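A197 (Sulfolobus turreted icosahedral virus, PDB 2C0N) adopts the GT-A fold and probably acts as a viral glycosyltransferase, transferring a sugar from an activated donor to an acceptor. Local coordinates at residues A[41-52]-A[125-136]; A[97-105]-A[111-119]. One frame throughout, in Å; residues are numbered along the deposited sequence.

Interaction 1 of 2, residues A[41-52]-A[125-136]; sequences REIALDMFLEMK and REFLEKIKRPAF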
loop_
_atom_site.group_PDB
_atom_site.type_symbol
_atom_site.label_atom_id
_atom_site.label_comp_id
_atom_site.label_asym_id
_atom_site.label_seq_id
_atom_site.Cartn_x
_atom_site.Cartn_y
_atom_site.Cartn_z
ATOM N N ARG A 41 -2.940 -16.662 -8.426
ATOM C CA ARG A 41 -1.631 -17.279 -8.629
ATOM C C ARG A 41 -1.403 -17.696 -10.075
ATOM O O ARG A 41 -0.299 -17.599 -10.592
ATOM C CB ARG A 41 -1.416 -18.467 -7.697
ATOM C CG ARG A 41 -1.514 -18.123 -6.258
ATOM C CD ARG A 41 -0.895 -19.173 -5.406
ATOM N NE ARG A 41 -1.227 -19.011 -3.995
ATOM C CZ ARG A 41 -0.683 -18.111 -3.195
ATOM N NH1 ARG A 41 0.200 -17.252 -3.665
ATOM N NH2 ARG A 41 -1.041 -18.046 -1.918
ATOM N N GLU A 42 -2.443 -18.134 -10.756
ATOM C CA GLU A 42 -2.300 -18.443 -12.172
ATOM C C GLU A 42 -2.034 -17.202 -13.012
ATOM O O GLU A 42 -1.259 -17.238 -13.936
ATOM C CB GLU A 42 -3.543 -19.144 -12.691
ATOM C CG GLU A 42 -3.312 -19.909 -13.977
ATOM C CD GLU A 42 -2.488 -21.126 -13.749
ATOM O OE1 GLU A 42 -2.874 -21.950 -12.913
ATOM O OE2 GLU A 42 -1.416 -21.234 -14.357
ATOM N N ILE A 43 -2.750 -16.115 -12.743
ATOM C CA ILE A 43 -2.498 -14.838 -13.399
ATOM C C ILE A 43 -1.048 -14.433 -13.183
ATOM O O ILE A 43 -0.360 -14.030 -14.122
ATOM C CB ILE A 43 -3.437 -13.758 -12.828
ATOM C CG1 ILE A 43 -4.860 -13.995 -13.322
ATOM C CG2 ILE A 43 -2.975 -12.320 -13.204
ATOM C CD1 ILE A 43 -5.888 -13.222 -12.583
ATOM N N ALA A 44 -0.580 -14.553 -11.941
ATOM C CA ALA A 44 0.825 -14.230 -11.600
ATOM C C ALA A 44 1.800 -15.011 -12.478
ATOM O O ALA A 44 2.675 -14.406 -13.076
ATOM C CB ALA A 44 1.105 -14.519 -10.169
ATOM N N LEU A 45 1.647 -16.342 -12.535
ATOM C CA LEU A 45 2.457 -17.204 -13.425
ATOM C C LEU A 45 2.443 -16.752 -14.893
ATOM O O LEU A 45 3.474 -16.647 -15.530
ATOM C CB LEU A 45 1.988 -18.652 -13.341
ATOM C CG LEU A 45 2.787 -19.685 -14.135
ATOM C CD1 LEU A 45 4.290 -19.617 -13.807
ATOM C CD2 LEU A 45 2.245 -21.100 -13.910
ATOM N N ASP A 46 1.265 -16.466 -15.425
ATOM C CA ASP A 46 1.156 -15.951 -16.790
ATOM C C ASP A 46 1.915 -14.650 -17.032
ATOM O O ASP A 46 2.561 -14.483 -18.068
ATOM C CB ASP A 46 -0.299 -15.718 -17.136
ATOM C CG ASP A 46 -1.047 -16.995 -17.368
ATOM O OD1 ASP A 46 -0.413 -18.050 -17.512
ATOM O OD2 ASP A 46 -2.299 -16.924 -17.407
HETATM N N MSE A 47 1.758 -13.699 -16.131
HETATM C CA MSE A 47 2.470 -12.437 -16.240
HETATM C C MSE A 47 3.993 -12.665 -16.101
HETATM O O MSE A 47 4.772 -12.198 -16.913
HETATM C CB MSE A 47 1.998 -11.463 -15.172
HETATM C CG MSE A 47 0.549 -10.927 -15.387
HETATM SE SE MSE A 47 0.054 -9.795 -13.884
HETATM C CE MSE A 47 1.384 -8.367 -14.216
ATOM N N PHE A 48 4.385 -13.417 -15.083
ATOM C CA PHE A 48 5.810 -13.681 -14.835
ATOM C C PHE A 48 6.508 -14.267 -16.033
ATOM O O PHE A 48 7.601 -13.808 -16.400
ATOM C CB PHE A 48 5.982 -14.614 -13.643
ATOM C CG PHE A 48 7.387 -15.053 -13.449
ATOM C CD1 PHE A 48 8.311 -14.211 -12.861
ATOM C CD2 PHE A 48 7.805 -16.294 -13.893
ATOM C CE1 PHE A 48 9.651 -14.614 -12.719
ATOM C CE2 PHE A 48 9.134 -16.706 -13.724
ATOM C CZ PHE A 48 10.051 -15.871 -13.161
ATOM N N LEU A 49 5.900 -15.281 -16.645
ATOM C CA LEU A 49 6.554 -15.993 -17.748
ATOM C C LEU A 49 6.842 -15.057 -18.924
ATOM O O LEU A 49 7.818 -15.242 -19.636
ATOM C CB LEU A 49 5.741 -17.207 -18.200
ATOM C CG LEU A 49 5.724 -18.359 -17.181
ATOM C CD1 LEU A 49 4.666 -19.378 -17.508
ATOM C CD2 LEU A 49 7.088 -19.021 -17.073
ATOM N N GLU A 50 5.987 -14.064 -19.133
ATOM C CA GLU A 50 6.230 -13.092 -20.209
ATOM C C GLU A 50 7.305 -12.061 -19.854
ATOM O O GLU A 50 7.928 -11.489 -20.757
ATOM C CB GLU A 50 4.928 -12.392 -20.628
ATOM C CG GLU A 50 3.867 -13.354 -21.172
ATOM C CD GLU A 50 4.295 -14.071 -22.441
ATOM O OE1 GLU A 50 3.862 -13.669 -23.552
ATOM O OE2 GLU A 50 5.078 -15.040 -22.347
HETATM N N MSE A 51 7.538 -11.837 -18.564
HETATM C CA MSE A 51 8.470 -10.809 -18.120
HETATM C C MSE A 51 9.910 -11.363 -17.926
HETATM O O MSE A 51 10.383 -11.570 -16.813
HETATM C CB MSE A 51 7.895 -10.119 -16.888
HETATM C CG MSE A 51 6.583 -9.347 -17.202
HETATM SE SE MSE A 51 5.476 -8.981 -15.639
HETATM C CE MSE A 51 6.535 -7.566 -14.974
ATOM N N LYS A 52 10.607 -11.528 -19.060
ATOM C CA LYS A 52 11.857 -12.310 -19.155
ATOM C C LYS A 52 13.048 -11.740 -18.379
ATOM O O LYS A 52 14.030 -12.434 -18.151
ATOM C CB LYS A 52 12.273 -12.497 -20.621
ATOM C CG LYS A 52 11.180 -13.014 -21.564
ATOM C CD LYS A 52 10.361 -14.142 -20.950
ATOM C CE LYS A 52 9.898 -15.148 -22.009
ATOM N NZ LYS A 52 11.018 -16.103 -22.310
ATOM N N ARG A 125 12.500 -19.565 -12.608
ATOM C CA ARG A 125 11.950 -19.581 -13.941
ATOM C C ARG A 125 12.103 -20.917 -14.658
ATOM O O ARG A 125 11.177 -21.389 -15.309
ATOM C CB ARG A 125 12.622 -18.502 -14.763
ATOM C CG ARG A 125 12.204 -18.512 -16.221
ATOM C CD ARG A 125 12.744 -17.307 -16.918
ATOM N NE ARG A 125 12.049 -16.072 -16.532
ATOM C CZ ARG A 125 10.858 -15.682 -16.989
ATOM N NH1 ARG A 125 10.171 -16.436 -17.829
ATOM N NH2 ARG A 125 10.335 -14.531 -16.586
ATOM N N GLU A 126 13.297 -21.488 -14.585
ATOM C CA GLU A 126 13.559 -22.762 -15.225
ATOM C C GLU A 126 12.504 -23.799 -14.904
ATOM O O GLU A 126 12.084 -24.548 -15.787
ATOM C CB GLU A 126 14.935 -23.309 -14.838
ATOM C CG GLU A 126 15.926 -23.273 -15.960
ATOM C CD GLU A 126 16.933 -24.416 -15.889
ATOM O OE1 GLU A 126 17.359 -24.765 -14.754
ATOM O OE2 GLU A 126 17.296 -24.979 -16.959
ATOM N N PHE A 127 12.110 -23.877 -13.640
ATOM C CA PHE A 127 11.088 -24.830 -13.225
ATOM C C PHE A 127 9.710 -24.493 -13.802
ATOM O O PHE A 127 8.990 -25.374 -14.284
ATOM C CB PHE A 127 10.963 -24.859 -11.709
ATOM C CG PHE A 127 9.976 -25.857 -11.227
ATOM C CD1 PHE A 127 10.237 -27.197 -11.365
ATOM C CD2 PHE A 127 8.770 -25.461 -10.646
ATOM C CE1 PHE A 127 9.346 -28.144 -10.907
ATOM C CE2 PHE A 127 7.866 -26.428 -10.204
ATOM C CZ PHE A 127 8.158 -27.756 -10.350
ATOM N N LEU A 128 9.339 -23.217 -13.690
ATOM C CA LEU A 128 8.029 -22.747 -14.133
ATOM C C LEU A 128 7.865 -22.811 -15.648
ATOM O O LEU A 128 6.770 -23.023 -16.152
ATOM C CB LEU A 128 7.799 -21.326 -13.640
ATOM C CG LEU A 128 7.558 -21.208 -12.139
ATOM C CD1 LEU A 128 7.516 -19.758 -11.724
ATOM C CD2 LEU A 128 6.285 -21.905 -11.715
ATOM N N GLU A 129 8.962 -22.699 -16.380
ATOM C CA GLU A 129 8.876 -22.798 -17.840
ATOM C C GLU A 129 8.675 -24.217 -18.324
ATOM O O GLU A 129 8.391 -24.442 -19.507
ATOM C CB GLU A 129 10.133 -22.189 -18.466
ATOM C CG GLU A 129 10.075 -20.690 -18.348
ATOM C CD GLU A 129 11.152 -19.990 -19.108
ATOM O OE1 GLU A 129 12.195 -20.623 -19.364
ATOM O OE2 GLU A 129 10.932 -18.804 -19.423
ATOM N N LYS A 130 8.836 -25.171 -17.424
ATOM C CA LYS A 130 8.724 -26.592 -17.769
ATOM C C LYS A 130 7.387 -27.179 -17.347
ATOM O O LYS A 130 6.965 -28.198 -17.880
ATOM C CB LYS A 130 9.830 -27.381 -17.084
ATOM C CG LYS A 130 11.232 -27.090 -17.589
ATOM C CD LYS A 130 12.260 -27.852 -16.745
ATOM C CE LYS A 130 13.648 -27.895 -17.386
ATOM N NZ LYS A 130 14.454 -29.086 -16.939
ATOM N N ILE A 131 6.728 -26.559 -16.372
ATOM C CA ILE A 131 5.601 -27.231 -15.723
ATOM C C ILE A 131 4.392 -27.193 -16.643
ATOM O O ILE A 131 4.286 -26.348 -17.533
ATOM C CB ILE A 131 5.243 -26.680 -14.337
ATOM C CG1 ILE A 131 4.902 -25.206 -14.419
ATOM C CG2 ILE A 131 6.391 -27.015 -13.320
ATOM C CD1 ILE A 131 4.592 -24.570 -13.081
ATOM N N LYS A 132 3.497 -28.133 -16.426
ATOM C CA LYS A 132 2.260 -28.134 -17.186
ATOM C C LYS A 132 1.419 -26.969 -16.669
ATOM O O LYS A 132 1.369 -26.729 -15.443
ATOM C CB LYS A 132 1.603 -29.516 -17.117
ATOM C CG LYS A 132 2.311 -30.509 -18.055
ATOM C CD LYS A 132 1.498 -31.736 -18.377
ATOM C CE LYS A 132 2.090 -32.500 -19.564
ATOM N NZ LYS A 132 1.137 -33.478 -20.152
ATOM N N ARG A 133 0.861 -26.196 -17.624
ATOM C CA ARG A 133 -0.015 -25.050 -17.351
ATOM C C ARG A 133 -1.433 -25.327 -17.822
ATOM O O ARG A 133 -1.625 -25.880 -18.921
ATOM C CB ARG A 133 0.494 -23.777 -18.040
ATOM C CG ARG A 133 1.430 -22.919 -17.187
ATOM C CD ARG A 133 1.367 -21.418 -17.601
ATOM N NE ARG A 133 2.213 -21.133 -18.759
ATOM C CZ ARG A 133 2.125 -20.058 -19.552
ATOM N NH1 ARG A 133 1.230 -19.096 -19.336
ATOM N NH2 ARG A 133 2.961 -19.948 -20.580
ATOM N N PRO A 134 -2.445 -24.920 -17.029
ATOM C CA PRO A 134 -2.367 -24.083 -15.813
ATOM C C PRO A 134 -1.892 -24.871 -14.559
ATOM O O PRO A 134 -2.180 -26.071 -14.441
ATOM C CB PRO A 134 -3.807 -23.555 -15.650
ATOM C CG PRO A 134 -4.661 -24.316 -16.652
ATOM C CD PRO A 134 -3.822 -25.371 -17.287
ATOM N N ALA A 135 -1.206 -24.176 -13.642
ATOM C CA ALA A 135 -0.360 -24.757 -12.581
ATOM C C ALA A 135 -0.944 -24.799 -11.155
ATOM O O ALA A 135 -0.490 -25.572 -10.305
ATOM C CB ALA A 135 0.953 -23.966 -12.527
ATOM N N PHE A 136 -1.892 -23.911 -10.871
ATOM C CA PHE A 136 -2.484 -23.809 -9.534
ATOM C C PHE A 136 -3.957 -24.136 -9.586
ATOM O O PHE A 136 -4.710 -23.554 -10.362
ATOM C CB PHE A 136 -2.295 -22.403 -8.951
ATOM C CG PHE A 136 -0.883 -21.995 -8.869
ATOM C CD1 PHE A 136 -0.320 -21.214 -9.852
ATOM C CD2 PHE A 136 -0.083 -22.435 -7.821
ATOM C CE1 PHE A 136 1.002 -20.851 -9.771
ATOM C CE2 PHE A 136 1.253 -22.100 -7.766
ATOM C CZ PHE A 136 1.788 -21.310 -8.738
HETATM O O HOH W 1 2.561 -16.347 -19.998
#
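The guanidinium of R125 lies flat on the ring of F48, the two planes 15° apart and their centres 4.3 Å from each other, an off-centre cation-pi stack. R125 turns there through a bend at chi3 (-73°), which also brings NH1 and NH2 to the carbonyls at the C-terminal end of helix 37-50. NH2 donates to F48 O at 2.8 Å, and M51 N reaches that oxygen from the opposite face of its carbonyl plane; NH1 binds L49 O and the carboxylate of E129. At the other end of the interface E42 uses both carboxylate oxygens on their syn sides, OE1 taking F136 N at 3.0 Å in a nearly straight bond (175°) and OE2 taking A135 N at 3.0 Å. Between these two ends R133 reaches along the helix surface, its CD against L45 CD2: L49 CD1 sits 3.3 Å from R133 CZ over one guanidinium face, while NH1 meets D46 OD1 at 2.7 Å from above the carboxylate plane. In the apolar middle, L45 forks, CD1 against the methyls of L128 and CD2 tightly against A135 CB, and R41 CB rests over the face of the F136 ring. Helix 37-50 is thus joined to the segment following strand 120-124, on one flank of the alpha/beta sandwich characteristic of the GT-A fold.

Interaction 2 of 2, residues A[97-105]-A[111-119]; sequences YSVYRKDWE and GEVNGCGLG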
loop_
_atom_site.group_PDB
_atom_site.type_symbol
_atom_site.label_atom_id
_atom_site.label_comp_id
_atom_site.label_asym_id
_atom_site.label_seq_id
_atom_site.Cartn_x
_atom_site.Cartn_y
_atom_site.Cartn_z
ATOM N N TYR A 97 4.251 -24.068 11.402
ATOM C CA TYR A 97 4.902 -23.212 10.421
ATOM C C TYR A 97 4.470 -23.504 9.019
ATOM O O TYR A 97 3.908 -24.546 8.741
ATOM C CB TYR A 97 6.403 -23.351 10.509
ATOM C CG TYR A 97 6.956 -22.735 11.754
ATOM C CD1 TYR A 97 7.202 -23.509 12.890
ATOM C CD2 TYR A 97 7.247 -21.390 11.801
ATOM C CE1 TYR A 97 7.727 -22.935 14.046
ATOM C CE2 TYR A 97 7.758 -20.804 12.945
ATOM C CZ TYR A 97 7.992 -21.567 14.067
ATOM O OH TYR A 97 8.521 -20.981 15.205
ATOM N N SER A 98 4.758 -22.541 8.150
ATOM C CA SER A 98 4.351 -22.557 6.739
ATOM C C SER A 98 5.037 -23.559 5.816
ATOM O O SER A 98 4.896 -23.430 4.609
ATOM C CB SER A 98 4.643 -21.190 6.162
ATOM O OG SER A 98 6.017 -20.857 6.392
ATOM N N VAL A 99 5.797 -24.516 6.335
ATOM C CA VAL A 99 6.439 -25.509 5.489
ATOM C C VAL A 99 6.071 -26.863 6.031
ATOM O O VAL A 99 5.799 -27.001 7.217
ATOM C CB VAL A 99 7.985 -25.366 5.440
ATOM C CG1 VAL A 99 8.390 -23.940 5.104
ATOM C CG2 VAL A 99 8.594 -25.778 6.726
ATOM N N TYR A 100 6.039 -27.859 5.164
ATOM C CA TYR A 100 5.691 -29.218 5.612
ATOM C C TYR A 100 6.511 -30.317 4.981
ATOM O O TYR A 100 6.978 -30.195 3.845
ATOM C CB TYR A 100 4.218 -29.494 5.386
ATOM C CG TYR A 100 3.796 -29.468 3.939
ATOM C CD1 TYR A 100 3.921 -30.604 3.130
ATOM C CD2 TYR A 100 3.240 -28.317 3.376
ATOM C CE1 TYR A 100 3.520 -30.582 1.814
ATOM C CE2 TYR A 100 2.838 -28.296 2.055
ATOM C CZ TYR A 100 2.976 -29.424 1.285
ATOM O OH TYR A 100 2.570 -29.421 -0.044
ATOM N N ARG A 101 6.703 -31.385 5.758
ATOM C CA ARG A 101 7.133 -32.673 5.218
ATOM C C ARG A 101 5.932 -33.600 5.359
ATOM O O ARG A 101 5.090 -33.632 4.467
ATOM C CB ARG A 101 8.391 -33.170 5.909
ATOM C CG ARG A 101 9.582 -32.281 5.574
ATOM C CD ARG A 101 10.820 -32.639 6.332
ATOM N NE ARG A 101 10.686 -32.339 7.742
ATOM C CZ ARG A 101 11.615 -32.572 8.665
ATOM N NH1 ARG A 101 12.780 -33.132 8.329
ATOM N NH2 ARG A 101 11.375 -32.241 9.932
ATOM N N LYS A 102 5.779 -34.281 6.490
ATOM C CA LYS A 102 4.591 -35.126 6.692
ATOM C C LYS A 102 3.413 -34.288 7.160
ATOM O O LYS A 102 2.259 -34.601 6.861
ATOM C CB LYS A 102 4.866 -36.269 7.676
ATOM C CG LYS A 102 5.781 -37.348 7.113
ATOM C CD LYS A 102 5.395 -38.752 7.584
ATOM C CE LYS A 102 6.312 -39.826 6.988
ATOM N NZ LYS A 102 5.830 -41.230 7.221
ATOM N N ASP A 103 3.716 -33.217 7.890
ATOM C CA ASP A 103 2.721 -32.257 8.339
ATOM C C ASP A 103 3.382 -30.873 8.497
ATOM O O ASP A 103 4.594 -30.749 8.334
ATOM C CB ASP A 103 2.105 -32.728 9.652
ATOM C CG ASP A 103 0.855 -31.948 10.036
ATOM O OD1 ASP A 103 0.283 -31.230 9.170
ATOM O OD2 ASP A 103 0.449 -32.061 11.220
ATOM N N TRP A 104 2.585 -29.848 8.797
ATOM C CA TRP A 104 3.128 -28.509 9.046
ATOM C C TRP A 104 4.198 -28.668 10.100
ATOM O O TRP A 104 4.002 -29.365 11.080
ATOM C CB TRP A 104 2.047 -27.516 9.469
ATOM C CG TRP A 104 1.001 -27.379 8.452
ATOM C CD1 TRP A 104 -0.276 -27.861 8.528
ATOM C CD2 TRP A 104 1.138 -26.803 7.143
ATOM N NE1 TRP A 104 -0.949 -27.579 7.363
ATOM C CE2 TRP A 104 -0.103 -26.936 6.499
ATOM C CE3 TRP A 104 2.180 -26.149 6.469
ATOM C CZ2 TRP A 104 -0.327 -26.457 5.200
ATOM C CZ3 TRP A 104 1.964 -25.671 5.197
ATOM C CH2 TRP A 104 0.720 -25.829 4.568
ATOM N N GLU A 105 5.362 -28.083 9.853
ATOM C CA GLU A 105 6.491 -28.218 10.767
ATOM C C GLU A 105 6.232 -27.518 12.085
ATOM O O GLU A 105 5.577 -26.476 12.130
ATOM C CB GLU A 105 7.771 -27.683 10.142
ATOM C CG GLU A 105 8.246 -28.491 8.936
ATOM C CD GLU A 105 8.541 -29.927 9.266
ATOM O OE1 GLU A 105 9.111 -30.154 10.352
ATOM O OE2 GLU A 105 8.215 -30.829 8.444
ATOM N N GLY A 111 16.522 -27.256 5.549
ATOM C CA GLY A 111 16.473 -28.587 5.005
ATOM C C GLY A 111 15.503 -28.706 3.855
ATOM O O GLY A 111 14.723 -27.809 3.592
ATOM N N GLU A 112 15.610 -29.821 3.144
ATOM C CA GLU A 112 14.662 -30.175 2.102
ATOM C C GLU A 112 13.286 -30.451 2.722
ATOM O O GLU A 112 13.179 -31.079 3.780
ATOM C CB GLU A 112 15.160 -31.402 1.304
ATOM C CG GLU A 112 14.517 -31.460 -0.102
ATOM C CD GLU A 112 14.846 -32.680 -0.882
ATOM O OE1 GLU A 112 15.951 -33.264 -0.660
ATOM O OE2 GLU A 112 13.978 -33.052 -1.720
ATOM N N VAL A 113 12.233 -29.984 2.059
ATOM C CA VAL A 113 10.852 -30.210 2.520
ATOM C C VAL A 113 9.977 -30.655 1.339
ATOM O O VAL A 113 10.434 -30.627 0.208
ATOM C CB VAL A 113 10.246 -28.937 3.187
ATOM C CG1 VAL A 113 11.003 -28.558 4.465
ATOM C CG2 VAL A 113 10.223 -27.749 2.229
ATOM N N ASN A 114 8.729 -31.041 1.600
ATOM C CA ASN A 114 7.786 -31.417 0.518
ATOM C C ASN A 114 7.051 -30.215 -0.087
ATOM O O ASN A 114 6.752 -30.178 -1.286
ATOM C CB ASN A 114 6.785 -32.482 1.018
ATOM C CG ASN A 114 7.414 -33.849 1.184
ATOM O OD1 ASN A 114 8.004 -34.398 0.246
ATOM N ND2 ASN A 114 7.265 -34.428 2.372
ATOM N N GLY A 115 6.761 -29.209 0.726
ATOM C CA GLY A 115 6.157 -28.001 0.206
ATOM C C GLY A 115 5.932 -26.960 1.286
ATOM O O GLY A 115 6.438 -27.090 2.398
ATOM N N CYS A 116 5.148 -25.950 0.939
ATOM C CA CYS A 116 4.783 -24.870 1.842
ATOM C C CYS A 116 3.450 -24.262 1.379
ATOM O O CYS A 116 2.848 -24.781 0.445
ATOM C CB CYS A 116 5.905 -23.840 1.884
ATOM S SG CYS A 116 6.300 -23.086 0.348
ATOM N N GLY A 117 2.965 -23.204 2.031
ATOM C CA GLY A 117 1.640 -22.618 1.702
ATOM C C GLY A 117 1.539 -21.572 0.581
ATOM O O GLY A 117 0.451 -20.984 0.347
ATOM N N LEU A 118 2.652 -21.369 -0.098
ATOM C CA LEU A 118 2.846 -20.373 -1.167
ATOM C C LEU A 118 2.737 -18.918 -0.708
ATOM O O LEU A 118 2.495 -18.035 -1.524
ATOM C CB LEU A 118 1.893 -20.628 -2.359
ATOM C CG LEU A 118 2.104 -21.986 -3.023
ATOM C CD1 LEU A 118 1.003 -22.266 -4.069
ATOM C CD2 LEU A 118 3.435 -22.002 -3.657
ATOM N N GLY A 119 2.929 -18.664 0.580
ATOM C CA GLY A 119 2.869 -17.332 1.104
ATOM C C GLY A 119 4.190 -16.623 1.291
ATOM O O GLY A 119 4.202 -15.478 1.686
HETATM O O HOH W 2 14.419 -32.318 5.597
#
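This is a short antiparallel beta pairing between strands 99-100 and 115-116, a two-stranded sheet beside the main mixed sheet, with helix 150-158 packed against Y100 and C116. V99 and C116 form a non-hydrogen-bonded pair, their CA atoms 4.1 Å apart, and Y100 and G115 the hydrogen-bonded pair beyond it. Y100 N donates to G115 O at 2.9 Å. In return Y100 O accepts two amides, N114 N at 3.0 Å, lying in the carbonyl plane, and G115 N at 3.3 Å. Two residues facing one across the pairing make a classic beta bulge. With chi1 at 63°, CG of Y100 stands between its backbone N and carbonyl carbon, and the ring folds over the partner strand; G115 CA lies 3.9 Å from the ring centroid in a CH-pi contact, and N114 CB approaches the ring obliquely. The absence of a side chain at G115 lets the ring come this close. N114 turns its ND2 back to R101 O at 3.1 Å, reaching it from well above the carbonyl plane. R101 runs its CG past V113, and E105 holds the guanidinium side-on, OE2 on NE at 3.0 Å and OE1 on NH2. On the side of the sheet bearing V99 and C116, V99 CG1 meets C116 CB, and both residues pack on C86 of strand 84-88. Farther along, G117 N closes the pairing on S98 O.

In the fold
From the N terminus, the chain passes strands 3-8 and 28-31 before helix 37-50 supplies the first half of interaction 1. It then runs through strands 56-60 and 84-88 to residues 97-105, turns, and pairs back with 111-119, so interaction 2 closes a small loop with five residues between its segments. Strand 120-124 follows and leads directly into 125-136, where interaction 1 closes a much longer loop with interaction 2 nested inside it. Their centres lie about 21 Å apart, yet they touch where R41 and F136 pack on L118. Together they connect helix 37-50, the outlying two-stranded sheet and the surroundings of helix 150-158, which both contacts reach.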